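PDB 2R00: aspartate-semialdehyde dehydrogenase 2 from Vibrio cholerae, which catalyses the NADPH-dependent reductive dephosphorylation of L-aspartyl-4-phosphate to L-aspartate-semialdehyde, an early step toward lysine and methionine. Local coordinates for residues A[61-64]-A[65-68]; A[79-82]-A[83-86]; A[257-260]-A[261-264]. All coordinates share one frame; numbering follows the deposited sequence.

Contact 1: residues A[61-64]-A[65-68]; sequences FDWS and QVHI
The two methyl groups of V66 each touch an aromatic ring just before it in the chain. CG1 lies near the plane of the F61 ring, 4.2 Å from CZ of F61, while CG2 approaches the W63 indole obliquely, 4.3 Å from CE3 of W63. With CG1 of V66 anti to its carbonyl carbon (chi1 -68°), CG2 falls between the backbone N and the carbonyl carbon, and the branched valine can serve both rings at once. The rings also meet each other: CD2 of F61 stands 3.7 Å above the plane of the W63 indole, over its centre, and W63 CD2 in turn lies in the plane of the F61 ring. The broad indole suits this place because it offers a flat apolar face to the CD2 edge of F61, an edge-to-face (T-shaped) meeting. The backbone turn brings these groups together. V66 N donates to W63 O at 3.2 Å, the i to i+3 bond of a short 3-10 turn. Aspartate suits the start of the turn: OD1 of D62 accepts from S64 N at 3.1 Å, an Asx turn, and a weak bond from Q65 N to D62 O accompanies it. This loop joins strand 51-57 to strand 68-71 of the nucleotide-binding domain. F61, W63 and V66 lean on F34 or L36 of strand 30-37, while W63 also reaches W81, I84 and A85 of helix 75-87.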
ATOM      1  N   PHE A  61      20.549  37.973 -14.071  1.00 35.70           N
ATOM      2  CA  PHE A  61      19.628  37.771 -15.186  1.00 35.08           C
ATOM      3  C   PHE A  61      18.609  38.897 -15.366  1.00 34.90           C
ATOM      4  O   PHE A  61      18.013  39.366 -14.394  1.00 35.14           O
ATOM      5  CB  PHE A  61      18.924  36.412 -15.057  1.00 34.73           C
ATOM      6  CG  PHE A  61      18.162  36.001 -16.285  1.00 34.56           C
ATOM      7  CD1 PHE A  61      18.825  35.741 -17.483  1.00 34.27           C
ATOM      8  CD2 PHE A  61      16.772  35.864 -16.247  1.00 33.68           C
ATOM      9  CE1 PHE A  61      18.118  35.356 -18.626  1.00 33.96           C
ATOM     10  CE2 PHE A  61      16.059  35.475 -17.376  1.00 33.12           C
ATOM     11  CZ  PHE A  61      16.732  35.221 -18.571  1.00 34.07           C
ATOM     12  N   ASP A  62      18.430  39.317 -16.617  1.00 34.31           N
ATOM     13  CA  ASP A  62      17.388  40.260 -17.017  1.00 34.13           C
ATOM     14  C   ASP A  62      16.151  39.460 -17.438  1.00 33.55           C
ATOM     15  O   ASP A  62      16.161  38.787 -18.467  1.00 33.41           O
ATOM     16  CB  ASP A  62      17.893  41.159 -18.169  1.00 34.58           C
ATOM     17  CG  ASP A  62      16.800  42.032 -18.775  1.00 35.36           C
ATOM     18  OD1 ASP A  62      15.758  42.243 -18.124  1.00 35.97           O
ATOM     19  OD2 ASP A  62      16.985  42.513 -19.919  1.00 37.04           O
ATOM     20  N   TRP A  63      15.093  39.538 -16.633  1.00 32.93           N
ATOM     21  CA  TRP A  63      13.893  38.720 -16.831  1.00 32.39           C
ATOM     22  C   TRP A  63      13.023  39.213 -17.988  1.00 33.07           C
ATOM     23  O   TRP A  63      12.158  38.482 -18.466  1.00 32.83           O
ATOM     24  CB  TRP A  63      13.068  38.630 -15.533  1.00 30.87           C
ATOM     25  CG  TRP A  63      13.757  37.887 -14.405  1.00 29.64           C
ATOM     26  CD1 TRP A  63      14.492  38.430 -13.395  1.00 28.44           C
ATOM     27  CD2 TRP A  63      13.754  36.466 -14.180  1.00 28.38           C
ATOM     28  NE1 TRP A  63      14.954  37.441 -12.555  1.00 28.06           N
ATOM     29  CE2 TRP A  63      14.513  36.227 -13.012  1.00 28.56           C
ATOM     30  CE3 TRP A  63      13.177  35.375 -14.847  1.00 29.37           C
ATOM     31  CZ2 TRP A  63      14.715  34.934 -12.495  1.00 28.54           C
ATOM     32  CZ3 TRP A  63      13.384  34.085 -14.333  1.00 28.50           C
ATOM     33  CH2 TRP A  63      14.143  33.882 -13.167  1.00 27.89           C
ATOM     34  N   SER A  64      13.263  40.449 -18.435  1.00 33.92           N
ATOM     35  CA  SER A  64      12.564  41.036 -19.590  1.00 34.56           C
ATOM     36  C   SER A  64      12.786  40.252 -20.873  1.00 34.63           C
ATOM     37  O   SER A  64      12.032  40.394 -21.842  1.00 35.12           O
ATOM     38  CB  SER A  64      13.000  42.487 -19.800  1.00 34.54           C
ATOM     39  OG  SER A  64      12.448  43.314 -18.787  1.00 36.94           O
ATOM     40  N   GLN A  65      13.823  39.426 -20.871  1.00 34.79           N
ATOM     41  CA  GLN A  65      14.153  38.570 -22.012  1.00 34.94           C
ATOM     42  C   GLN A  65      13.156  37.437 -22.273  1.00 34.44           C
ATOM     43  O   GLN A  65      13.107  36.911 -23.384  1.00 34.80           O
ATOM     44  CB  GLN A  65      15.547  37.972 -21.832  1.00 34.86           C
ATOM     45  CG  GLN A  65      16.663  39.000 -21.838  1.00 36.70           C
ATOM     46  CD  GLN A  65      18.007  38.392 -21.536  1.00 37.60           C
ATOM     47  OE1 GLN A  65      18.315  38.064 -20.388  1.00 38.23           O
ATOM     48  NE2 GLN A  65      18.828  38.242 -22.567  1.00 39.25           N
ATOM     49  N   VAL A  66      12.368  37.054 -21.267  1.00 33.92           N
ATOM     50  CA  VAL A  66      11.556  35.829 -21.385  1.00 32.64           C
ATOM     51  C   VAL A  66      10.057  36.036 -21.220  1.00 32.08           C
ATOM     52  O   VAL A  66       9.614  36.968 -20.539  1.00 32.11           O
ATOM     53  CB  VAL A  66      12.047  34.686 -20.442  1.00 33.02           C
ATOM     54  CG1 VAL A  66      13.409  34.171 -20.882  1.00 33.75           C
ATOM     55  CG2 VAL A  66      12.114  35.139 -19.010  1.00 31.92           C
ATOM     56  N   HIS A  67       9.288  35.149 -21.849  1.00 30.83           N
ATOM     57  CA  HIS A  67       7.836  35.139 -21.731  1.00 30.32           C
ATOM     58  C   HIS A  67       7.385  34.247 -20.575  1.00 29.36           C
ATOM     59  O   HIS A  67       6.433  34.570 -19.869  1.00 28.98           O
ATOM     60  CB  HIS A  67       7.203  34.627 -23.021  1.00 30.27           C
ATOM     61  CG  HIS A  67       7.470  35.493 -24.214  1.00 32.14           C
ATOM     62  ND1 HIS A  67       8.523  35.266 -25.078  1.00 33.62           N
ATOM     63  CD2 HIS A  67       6.816  36.579 -24.692  1.00 32.73           C
ATOM     64  CE1 HIS A  67       8.508  36.180 -26.033  1.00 34.54           C
ATOM     65  NE2 HIS A  67       7.481  36.988 -25.824  1.00 33.62           N
ATOM     66  N   ILE A  68       8.067  33.116 -20.418  1.00 28.27           N
ATOM     67  CA  ILE A  68       7.665  32.059 -19.481  1.00 27.70           C
ATOM     68  C   ILE A  68       8.903  31.487 -18.800  1.00 26.74           C
ATOM     69  O   ILE A  68       9.953  31.320 -19.427  1.00 25.94           O
ATOM     70  CB  ILE A  68       6.890  30.920 -20.204  1.00 28.02           C
ATOM     71  CG1 ILE A  68       5.567  31.441 -20.781  1.00 29.14           C
ATOM     72  CG2 ILE A  68       6.616  29.721 -19.258  1.00 28.59           C
ATOM     73  CD1 ILE A  68       4.992  30.550 -21.873  1.00 31.40           C
TER

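Contact 2: residues A[79-82]-A[83-86]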
ATOM      1  N   ALA A  79      10.191  31.340  -3.640  1.00 22.40           N
ATOM      2  CA  ALA A  79       9.657  32.398  -2.765  1.00 23.23           C
ATOM      3  C   ALA A  79      10.304  33.757  -3.038  1.00 23.98           C
ATOM      4  O   ALA A  79       9.614  34.777  -3.103  1.00 25.15           O
ATOM      5  CB  ALA A  79       9.862  32.010  -1.301  1.00 22.37           C
ATOM      6  N   LYS A  80      11.628  33.753  -3.164  1.00 24.67           N
ATOM      7  CA  LYS A  80      12.437  34.935  -3.478  1.00 25.65           C
ATOM      8  C   LYS A  80      12.282  35.385  -4.937  1.00 25.01           C
ATOM      9  O   LYS A  80      11.920  36.538  -5.206  1.00 24.53           O
ATOM     10  CB  LYS A  80      13.914  34.638  -3.170  1.00 25.69           C
ATOM     11  CG  LYS A  80      14.883  35.806  -3.414  1.00 27.44           C
ATOM     12  CD  LYS A  80      16.225  35.563  -2.717  1.00 28.04           C
ATOM     13  CE  LYS A  80      17.210  36.706  -2.985  1.00 31.60           C
ATOM     14  NZ  LYS A  80      18.335  36.700  -2.004  1.00 33.65           N
ATOM     15  N   TRP A  81      12.536  34.462  -5.867  1.00 24.27           N
ATOM     16  CA  TRP A  81      12.682  34.805  -7.285  1.00 24.15           C
ATOM     17  C   TRP A  81      11.421  34.867  -8.158  1.00 24.24           C
ATOM     18  O   TRP A  81      11.390  35.620  -9.132  1.00 24.04           O
ATOM     19  CB  TRP A  81      13.742  33.910  -7.941  1.00 24.25           C
ATOM     20  CG  TRP A  81      15.104  34.290  -7.507  1.00 23.59           C
ATOM     21  CD1 TRP A  81      15.908  33.610  -6.653  1.00 22.90           C
ATOM     22  CD2 TRP A  81      15.810  35.485  -7.867  1.00 24.00           C
ATOM     23  NE1 TRP A  81      17.091  34.287  -6.477  1.00 22.91           N
ATOM     24  CE2 TRP A  81      17.056  35.444  -7.211  1.00 23.79           C
ATOM     25  CE3 TRP A  81      15.518  36.572  -8.709  1.00 24.85           C
ATOM     26  CZ2 TRP A  81      18.017  36.462  -7.347  1.00 24.14           C
ATOM     27  CZ3 TRP A  81      16.473  37.592  -8.843  1.00 24.74           C
ATOM     28  CH2 TRP A  81      17.706  37.523  -8.163  1.00 23.73           C
ATOM     29  N   ALA A  82      10.391  34.089  -7.831  1.00 23.79           N
ATOM     30  CA  ALA A  82       9.179  34.109  -8.653  1.00 23.92           C
ATOM     31  C   ALA A  82       8.458  35.453  -8.643  1.00 24.17           C
ATOM     32  O   ALA A  82       7.963  35.875  -9.691  1.00 24.27           O
ATOM     33  CB  ALA A  82       8.214  32.977  -8.295  1.00 23.61           C
ATOM     34  N   PRO A  83       8.340  36.104  -7.467  1.00 23.99           N
ATOM     35  CA  PRO A  83       7.799  37.470  -7.501  1.00 24.22           C
ATOM     36  C   PRO A  83       8.578  38.438  -8.406  1.00 24.28           C
ATOM     37  O   PRO A  83       7.974  39.306  -9.038  1.00 24.78           O
ATOM     38  CB  PRO A  83       7.894  37.917  -6.037  1.00 24.15           C
ATOM     39  CG  PRO A  83       7.778  36.630  -5.254  1.00 23.97           C
ATOM     40  CD  PRO A  83       8.598  35.661  -6.079  1.00 23.98           C
ATOM     41  N   ILE A  84       9.898  38.294  -8.441  1.00 24.16           N
ATOM     42  CA  ILE A  84      10.774  39.157  -9.246  1.00 24.28           C
ATOM     43  C   ILE A  84      10.581  38.919 -10.749  1.00 23.92           C
ATOM     44  O   ILE A  84      10.443  39.866 -11.522  1.00 23.85           O
ATOM     45  CB  ILE A  84      12.251  38.984  -8.835  1.00 24.19           C
ATOM     46  CG1 ILE A  84      12.422  39.408  -7.362  1.00 24.40           C
ATOM     47  CG2 ILE A  84      13.165  39.790  -9.759  1.00 24.32           C
ATOM     48  CD1 ILE A  84      13.834  39.301  -6.840  1.00 24.03           C
ATOM     49  N   ALA A  85      10.537  37.653 -11.151  1.00 23.63           N
ATOM     50  CA  ALA A  85      10.212  37.305 -12.530  1.00 23.40           C
ATOM     51  C   ALA A  85       8.815  37.788 -12.893  1.00 23.82           C
ATOM     52  O   ALA A  85       8.619  38.408 -13.934  1.00 23.45           O
ATOM     53  CB  ALA A  85      10.347  35.786 -12.750  1.00 23.57           C
ATOM     54  N   ALA A  86       7.843  37.531 -12.020  1.00 24.11           N
ATOM     55  CA  ALA A  86       6.464  37.960 -12.263  1.00 24.86           C
ATOM     56  C   ALA A  86       6.360  39.478 -12.465  1.00 25.25           C
ATOM     57  O   ALA A  86       5.686  39.946 -13.385  1.00 25.66           O
ATOM     58  CB  ALA A  86       5.549  37.508 -11.102  1.00 24.56           C
TER
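The W81 indole and I84, three residues on, meet along one side of the helix. The terminal methyl CD1 of I84 lies 3.7 Å from W81 CE3 and equally near CZ3, approaching the six-membered ring obliquely. CG1 of I84 is anti to its carbonyl carbon (chi1 -62°), and the extended chain beyond it carries CD1 to the ring; isoleucine suits the place because its branch at CB brings both CD1 and CG2 to the indole, CG2 lying 4.1 Å from W81 CZ3. K80 adds its aliphatic stem, CG sitting 4.0 Å above one indole face and offset toward the rim. Behind these groups is the backbone. A85 N donates to W81 O at 3.0 Å, and A86 N to A82 O at 2.9 Å. P83 has no N-H for the turn before it: its CD instead lies 3.3 Å from A79 O, and the helix kinks there. The small alanines at 82 and 85 probably allow the helix to lie close to the sheet. Helix 75-87 is the crossover of the beta-alpha-beta unit between strands 68-71 and 91-94 in the Rossmann-type nucleotide-binding domain: A82 and A85 pack on F71 and V92 of those strands, and W81 meets the ring of F9 from strand 4-9.

Contact 3: residues A[257-260]-A[261-264]; sequences DAEQ and VMDM
The carbonyl oxygen of D257 takes two N-H groups as the helix begins: V261 N donates to D257 O at 3.1 Å, and Q260 N adds a weak bond. The side chains of this first turn complete the start. OD1 of D257 receives E259 N at 3.2 Å, through the lone pair directed away from the other carboxylate oxygen, while OE1 of Q260 takes D257 N at 2.7 Å, in the plane of its own amide. Side chain to backbone in both directions is the capping box, with D257 as N-cap of helix 258-267. Aspartate suits the cap because its short carboxylate can bend back to an N-H that has no carbonyl of a preceding turn, and its negative charge probably interacts well with the positive end of the helix dipole. Glutamine at 260 has the length to return its amide oxygen to the N-cap residue: extended beyond CG (chi2 169°), the side chain places OE1 at D257 N. The helix lies in the dimerisation domain, against strand 292-300 and helix 131-147, its buried flank marked by V261, an apolar residue suited to touching V297 and I143. On another side M262 brings its CE to 3.8 Å from OE2 of E259 and almost as near to OE1. The bend at chi2 of E259 (-68°) brings its carboxylate near that methyl, the two side chains crossing at an angle. One turn of helix further, D263 N donates to E259 O at 3.1 Å, and D263 directs OD1 to a salt bridge with R275, the arginine that M262 also touches and that is a long, weak ion-pair partner of E259 OE1.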
ATOM      1  N   ASP A 257     -18.992  -0.125 -12.547  1.00 37.33           N
ATOM      2  CA  ASP A 257     -18.333  -1.421 -12.646  1.00 38.04           C
ATOM      3  C   ASP A 257     -16.867  -1.242 -12.995  1.00 37.85           C
ATOM      4  O   ASP A 257     -16.520  -0.369 -13.797  1.00 38.03           O
ATOM      5  CB  ASP A 257     -19.022  -2.305 -13.694  1.00 38.75           C
ATOM      6  CG  ASP A 257     -18.819  -3.788 -13.430  1.00 41.00           C
ATOM      7  OD1 ASP A 257     -17.672  -4.280 -13.567  1.00 43.41           O
ATOM      8  OD2 ASP A 257     -19.816  -4.468 -13.086  1.00 43.75           O
ATOM      9  N   ALA A 258     -16.016  -2.069 -12.389  1.00 37.09           N
ATOM     10  CA  ALA A 258     -14.584  -2.076 -12.670  1.00 36.99           C
ATOM     11  C   ALA A 258     -14.302  -2.136 -14.173  1.00 36.94           C
ATOM     12  O   ALA A 258     -13.394  -1.472 -14.667  1.00 36.59           O
ATOM     13  CB  ALA A 258     -13.917  -3.232 -11.967  1.00 36.45           C
ATOM     14  N   GLU A 259     -15.095  -2.931 -14.887  1.00 37.18           N
ATOM     15  CA  GLU A 259     -14.948  -3.095 -16.334  1.00 37.80           C
ATOM     16  C   GLU A 259     -15.181  -1.784 -17.064  1.00 37.22           C
ATOM     17  O   GLU A 259     -14.504  -1.496 -18.042  1.00 37.00           O
ATOM     18  CB  GLU A 259     -15.916  -4.158 -16.863  1.00 38.27           C
ATOM     19  CG  GLU A 259     -15.635  -5.566 -16.377  1.00 41.19           C
ATOM     20  CD  GLU A 259     -14.338  -6.147 -16.933  1.00 45.29           C
ATOM     21  OE1 GLU A 259     -13.861  -5.678 -17.998  1.00 47.64           O
ATOM     22  OE2 GLU A 259     -13.797  -7.083 -16.301  1.00 47.23           O
ATOM     23  N   GLN A 260     -16.146  -0.999 -16.582  1.00 36.92           N
ATOM     24  CA  GLN A 260     -16.448   0.298 -17.183  1.00 37.46           C
ATOM     25  C   GLN A 260     -15.276   1.255 -16.975  1.00 36.71           C
ATOM     26  O   GLN A 260     -14.761   1.833 -17.942  1.00 36.72           O
ATOM     27  CB  GLN A 260     -17.755   0.879 -16.631  1.00 37.24           C
ATOM     28  CG  GLN A 260     -18.978  -0.012 -16.892  1.00 39.18           C
ATOM     29  CD  GLN A 260     -20.231   0.423 -16.132  1.00 39.40           C
ATOM     30  OE1 GLN A 260     -20.244   0.501 -14.893  1.00 41.17           O
ATOM     31  NE2 GLN A 260     -21.305   0.682 -16.878  1.00 42.01           N
ATOM     32  N   VAL A 261     -14.817   1.392 -15.732  1.00 36.12           N
ATOM     33  CA  VAL A 261     -13.679   2.282 -15.482  1.00 35.49           C
ATOM     34  C   VAL A 261     -12.393   1.845 -16.209  1.00 35.40           C
ATOM     35  O   VAL A 261     -11.631   2.696 -16.666  1.00 34.84           O
ATOM     36  CB  VAL A 261     -13.501   2.692 -13.966  1.00 35.99           C
ATOM     37  CG1 VAL A 261     -14.543   2.047 -13.076  1.00 34.97           C
ATOM     38  CG2 VAL A 261     -12.074   2.477 -13.456  1.00 35.14           C
ATOM     39  N   MET A 262     -12.182   0.540 -16.385  1.00 35.16           N
ATOM     40  CA  MET A 262     -11.038   0.082 -17.186  1.00 35.41           C
ATOM     41  C   MET A 262     -11.141   0.531 -18.644  1.00 36.00           C
ATOM     42  O   MET A 262     -10.140   0.934 -19.243  1.00 35.77           O
ATOM     43  CB  MET A 262     -10.838  -1.435 -17.097  1.00 35.30           C
ATOM     44  CG  MET A 262     -10.152  -1.875 -15.814  1.00 35.13           C
ATOM     45  SD  MET A 262      -9.547  -3.571 -15.838  1.00 35.12           S
ATOM     46  CE  MET A 262     -11.072  -4.474 -15.582  1.00 35.94           C
ATOM     47  N   ASP A 263     -12.351   0.464 -19.204  1.00 36.81           N
ATOM     48  CA  ASP A 263     -12.605   0.965 -20.562  1.00 37.77           C
ATOM     49  C   ASP A 263     -12.324   2.466 -20.673  1.00 38.12           C
ATOM     50  O   ASP A 263     -11.639   2.899 -21.597  1.00 37.95           O
ATOM     51  CB  ASP A 263     -14.044   0.668 -20.997  1.00 37.70           C
ATOM     52  CG  ASP A 263     -14.263  -0.793 -21.366  1.00 39.25           C
ATOM     53  OD1 ASP A 263     -13.270  -1.529 -21.591  1.00 39.43           O
ATOM     54  OD2 ASP A 263     -15.444  -1.206 -21.430  1.00 40.82           O
ATOM     55  N   MET A 264     -12.857   3.241 -19.727  1.00 38.91           N
ATOM     56  CA  MET A 264     -12.641   4.692 -19.662  1.00 40.33           C
ATOM     57  C   MET A 264     -11.167   5.063 -19.617  1.00 40.27           C
ATOM     58  O   MET A 264     -10.722   5.931 -20.365  1.00 40.26           O
ATOM     59  CB  MET A 264     -13.295   5.278 -18.418  1.00 40.21           C
ATOM     60  CG  MET A 264     -14.774   5.405 -18.456  1.00 40.69           C
ATOM     61  SD  MET A 264     -15.305   6.065 -16.869  1.00 43.36           S
ATOM     62  CE  MET A 264     -16.956   5.386 -16.847  1.00 42.81           C
TER

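Overall arrangement
Contacts 1 and 2 are neighbours in the N-terminal nucleotide-binding domain, their centres about 12 Å apart, and come in that order along the chain: the loop at 61-68 runs into strand 68-71, which helix 75-87 then follows. They meet directly, CE3 of W63 lying 3.5 Å from CB of A85, so the loop and the crossover helix share one apolar layer flanking the seven-stranded sheet. Contact 3, much later in the sequence, lies on helix 258-267, against strand 292-300 of the six-stranded sheet in the C-terminal dimerisation domain, with its centre about 46 Å from that of contact 1 and 44 Å from that of contact 2. At these places each domain is packed locally and separately.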